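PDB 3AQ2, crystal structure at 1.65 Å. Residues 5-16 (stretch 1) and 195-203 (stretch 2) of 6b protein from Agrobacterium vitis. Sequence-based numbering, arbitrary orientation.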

# COMPACT_ATOMS: atom_id res chain seq x y z
N THR A 5 9.57 -7.35 16.20
CA THR A 5 9.62 -7.79 14.80
C THR A 5 8.23 -7.73 14.18
O THR A 5 7.22 -7.80 14.88
N VAL A 6 8.20 -7.62 12.85
CA VAL A 6 6.93 -7.50 12.14
C VAL A 6 5.88 -8.60 12.43
O VAL A 6 4.70 -8.27 12.54
N PRO A 7 6.29 -9.88 12.55
CA PRO A 7 5.31 -10.92 12.91
C PRO A 7 4.52 -10.66 14.20
O PRO A 7 3.46 -11.26 14.39
N THR A 8 5.00 -9.77 15.07
CA THR A 8 4.23 -9.40 16.27
C THR A 8 3.00 -8.54 15.94
O THR A 8 2.07 -8.42 16.76
N TRP A 9 3.01 -7.94 14.75
CA TRP A 9 1.93 -7.05 14.34
C TRP A 9 0.76 -7.82 13.76
O TRP A 9 0.92 -8.56 12.78
N GLN A 10 -0.41 -7.64 14.37
CA GLN A 10 -1.65 -8.21 13.85
C GLN A 10 -2.29 -7.16 12.94
O GLN A 10 -2.64 -6.07 13.41
N VAL A 11 -2.40 -7.46 11.65
CA VAL A 11 -3.04 -6.53 10.70
C VAL A 11 -4.41 -6.10 11.24
O VAL A 11 -5.15 -6.92 11.80
N ARG A 12 -4.73 -4.81 11.10
CA ARG A 12 -6.03 -4.32 11.54
C ARG A 12 -7.01 -4.56 10.40
O ARG A 12 -6.91 -3.93 9.34
N ASP A 13 -7.95 -5.48 10.61
CA ASP A 13 -8.96 -5.75 9.60
C ASP A 13 -10.14 -4.80 9.82
O ASP A 13 -10.95 -4.99 10.73
N LEU A 14 -10.20 -3.76 8.98
CA LEU A 14 -11.19 -2.70 9.15
C LEU A 14 -12.34 -2.83 8.14
O LEU A 14 -13.09 -1.87 7.93
N ARG A 15 -12.48 -4.01 7.53
CA ARG A 15 -13.51 -4.20 6.49
C ARG A 15 -14.95 -4.01 6.95
O ARG A 15 -15.83 -3.77 6.13
N ARG A 16 -15.19 -4.12 8.26
CA ARG A 16 -16.54 -3.91 8.82
C ARG A 16 -16.68 -2.54 9.45
O ARG A 16 -17.68 -2.24 10.10
N TYR A 195 5.55 -8.21 2.70
CA TYR A 195 5.54 -6.78 3.02
C TYR A 195 4.55 -6.49 4.15
O TYR A 195 3.43 -7.01 4.12
N PRO A 196 4.94 -5.67 5.14
CA PRO A 196 4.03 -5.45 6.27
C PRO A 196 2.82 -4.62 5.86
O PRO A 196 2.96 -3.61 5.18
N ILE A 197 1.64 -5.07 6.28
CA ILE A 197 0.40 -4.36 6.03
C ILE A 197 -0.09 -3.80 7.35
O ILE A 197 -0.20 -4.53 8.33
N VAL A 198 -0.37 -2.49 7.39
CA VAL A 198 -0.87 -1.87 8.61
C VAL A 198 -2.33 -2.26 8.84
O VAL A 198 -2.71 -2.72 9.92
N ALA A 199 -3.14 -2.07 7.80
CA ALA A 199 -4.57 -2.33 7.88
C ALA A 199 -5.13 -2.69 6.51
O ALA A 199 -4.50 -2.42 5.48
N LEU A 200 -6.31 -3.30 6.50
CA LEU A 200 -7.06 -3.48 5.25
C LEU A 200 -8.50 -3.01 5.48
O LEU A 200 -8.97 -2.97 6.62
N GLY A 201 -9.18 -2.64 4.41
CA GLY A 201 -10.55 -2.17 4.57
C GLY A 201 -11.27 -2.11 3.25
O GLY A 201 -10.75 -2.54 2.21
N SER A 202 -12.50 -1.59 3.31
CA SER A 202 -13.36 -1.42 2.15
C SER A 202 -13.40 0.04 1.69
O SER A 202 -13.23 0.96 2.51
N CYS A 203 -13.63 0.24 0.39
CA CYS A 203 -13.84 1.57 -0.19
C CYS A 203 -15.32 1.90 -0.34
O CYS A 203 -15.68 2.99 -0.78

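Residues 5-16 and 195-203 of the 6b protein run side by side as a short parallel ladder and bury 589 Å² between them. Hydrogen bonds from Arg12 N to Val198 O (3.1 Å), Leu200 N to Arg12 O (3.0 Å) and Leu14 N to Leu200 O (2.8 Å) set the backbone frame. Val6, in a 3-10 turn, points toward Pro196 (chi1 t) and rests CG2 on its CG at 3.9 Å. Trp9, also pointing toward the other stretch (chi1 t), offers its ring edge to two carbonyls: NE1 makes weak hydrogen bonds to Ile197 O (3.1 Å) and Val198 O (3.3 Å), while its CZ2 lies 4.1 Å from Val198 CG1. Val11 (chi1 p) is the small knob of the contact. Its CG2 fits a hollow lined by Ile197 CG2 and Leu200 CD2, 3.8 Å from each, and also lies 3.6 Å from Ile197 O. Leu200 (p, t) gives up more area than any other residue here, 108 Å². It shares a sheet face with Asp13, and its branches spread: CD2 turns to Val11 CG2, whereas CD1 sits under one face of the Arg15 guanidinium (m, t, m), 3.5 Å from NE. Asp13 (t) holds that guanidinium in place through OD1 to Arg15 NE (2.9 Å) and a salt bridge from OD2 to Arg15 NH2 (2.8 Å), so the paired charges hold a flat lid over Leu200 CD1. On the other face, Arg12 (chi1 m, chi2 near -10°, off the wells) and Ala199 meet CB to CB at 3.9 Å; the arginine end leads away, its NH1 bonding Gln10 O at 2.8 Å. Leu14 (m, t) reaches the same small alanine, CD1 to CB 3.9 Å. Gly201 has no side chain, and Arg15 CG lies 3.9 Å from its CA. One water bridges the stretches: it accepts from Ser202 N (2.8 Å) and lies 2.8 Å from Leu14 O, placed to donate to it.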

# COMPACT_ATOMS: atom_id res chain seq x y z
CB THR A 5 10.22 -9.22 14.64
OG1 THR A 5 9.31 -10.19 15.19
CG2 THR A 5 11.57 -9.35 15.34
CB VAL A 6 7.17 -7.29 10.63
CG1 VAL A 6 5.91 -7.54 9.83
CG2 VAL A 6 7.67 -5.89 10.38
CB PRO A 7 6.15 -12.19 13.04
CG PRO A 7 7.32 -11.94 12.13
CD PRO A 7 7.63 -10.48 12.33
CB THR A 8 5.07 -8.64 17.33
OG1 THR A 8 5.43 -7.34 16.84
CG2 THR A 8 6.30 -9.43 17.71
CB TRP A 9 2.44 -6.04 13.31
CG TRP A 9 1.35 -5.15 12.79
CD1 TRP A 9 0.78 -5.20 11.55
CD2 TRP A 9 0.71 -4.09 13.49
NE1 TRP A 9 -0.19 -4.23 11.44
CE2 TRP A 9 -0.26 -3.53 12.61
CE3 TRP A 9 0.84 -3.55 14.78
CZ2 TRP A 9 -1.08 -2.45 12.98
CZ3 TRP A 9 0.03 -2.48 15.15
CH2 TRP A 9 -0.92 -1.94 14.25
CB GLN A 10 -2.58 -8.59 15.01
CG GLN A 10 -1.96 -9.58 16.01
CD GLN A 10 -2.85 -9.92 17.21
OE1 GLN A 10 -4.03 -9.54 17.26
NE2 GLN A 10 -2.29 -10.64 18.17
CB VAL A 11 -3.17 -7.14 9.28
CG1 VAL A 11 -4.21 -8.28 9.25
CG2 VAL A 11 -3.50 -6.07 8.26
CB ARG A 12 -6.01 -2.83 11.89
CG ARG A 12 -5.22 -2.35 13.12
CD ARG A 12 -4.69 -3.41 14.05
NE ARG A 12 -4.12 -2.77 15.24
CZ ARG A 12 -3.19 -3.33 16.02
NH1 ARG A 12 -2.70 -4.53 15.74
NH2 ARG A 12 -2.74 -2.66 17.08
CB ASP A 13 -9.41 -7.21 9.66
CG ASP A 13 -10.39 -7.59 8.55
OD1 ASP A 13 -10.81 -6.71 7.76
OD2 ASP A 13 -10.75 -8.79 8.49
CB LEU A 14 -10.53 -1.31 9.03
CG LEU A 14 -9.35 -1.09 9.98
CD1 LEU A 14 -8.72 0.29 9.77
CD2 LEU A 14 -9.78 -1.29 11.44
CB ARG A 15 -13.36 -5.57 5.80
CG ARG A 15 -12.17 -5.66 4.87
CD ARG A 15 -12.04 -7.06 4.29
NE ARG A 15 -11.61 -8.02 5.31
CZ ARG A 15 -11.47 -9.32 5.10
NH1 ARG A 15 -11.75 -9.84 3.90
NH2 ARG A 15 -11.07 -10.12 6.08
CB ARG A 16 -16.90 -5.04 9.79
CG ARG A 16 -16.79 -6.39 9.13
CD ARG A 16 -17.58 -7.48 9.82
NE ARG A 16 -17.52 -8.71 9.02
CZ ARG A 16 -18.27 -8.96 7.95
NH1 ARG A 16 -19.18 -8.08 7.53
NH2 ARG A 16 -18.13 -10.11 7.29
CB TYR A 195 5.17 -5.97 1.77
CG TYR A 195 5.47 -4.49 1.87
CD1 TYR A 195 6.66 -3.98 1.34
CD2 TYR A 195 4.57 -3.61 2.49
CE1 TYR A 195 6.95 -2.62 1.43
CE2 TYR A 195 4.85 -2.25 2.59
CZ TYR A 195 6.04 -1.76 2.05
OH TYR A 195 6.32 -0.42 2.14
CB PRO A 196 4.87 -4.65 7.27
CG PRO A 196 6.31 -4.86 6.83
CD PRO A 196 6.21 -4.94 5.34
CB ILE A 197 -0.67 -5.32 5.41
CG1 ILE A 197 -0.12 -6.02 4.14
CG2 ILE A 197 -1.97 -4.55 5.11
CD1 ILE A 197 0.37 -5.07 3.03
CB VAL A 198 -0.71 -0.34 8.59
CG1 VAL A 198 -1.30 0.28 9.87
CG2 VAL A 198 0.77 0.03 8.42
CB ALA A 199 -5.30 -1.11 8.44
CB LEU A 200 -7.03 -4.93 4.76
CG LEU A 200 -7.78 -6.02 5.54
CD1 LEU A 200 -8.26 -7.13 4.61
CD2 LEU A 200 -6.92 -6.62 6.67
CB SER A 202 -14.77 -1.87 2.51
OG SER A 202 -15.68 -1.60 1.45
CB CYS A 203 -13.15 1.68 -1.56
SG CYS A 203 -11.38 1.46 -1.43
O HOH W 1 -13.23 -0.21 5.64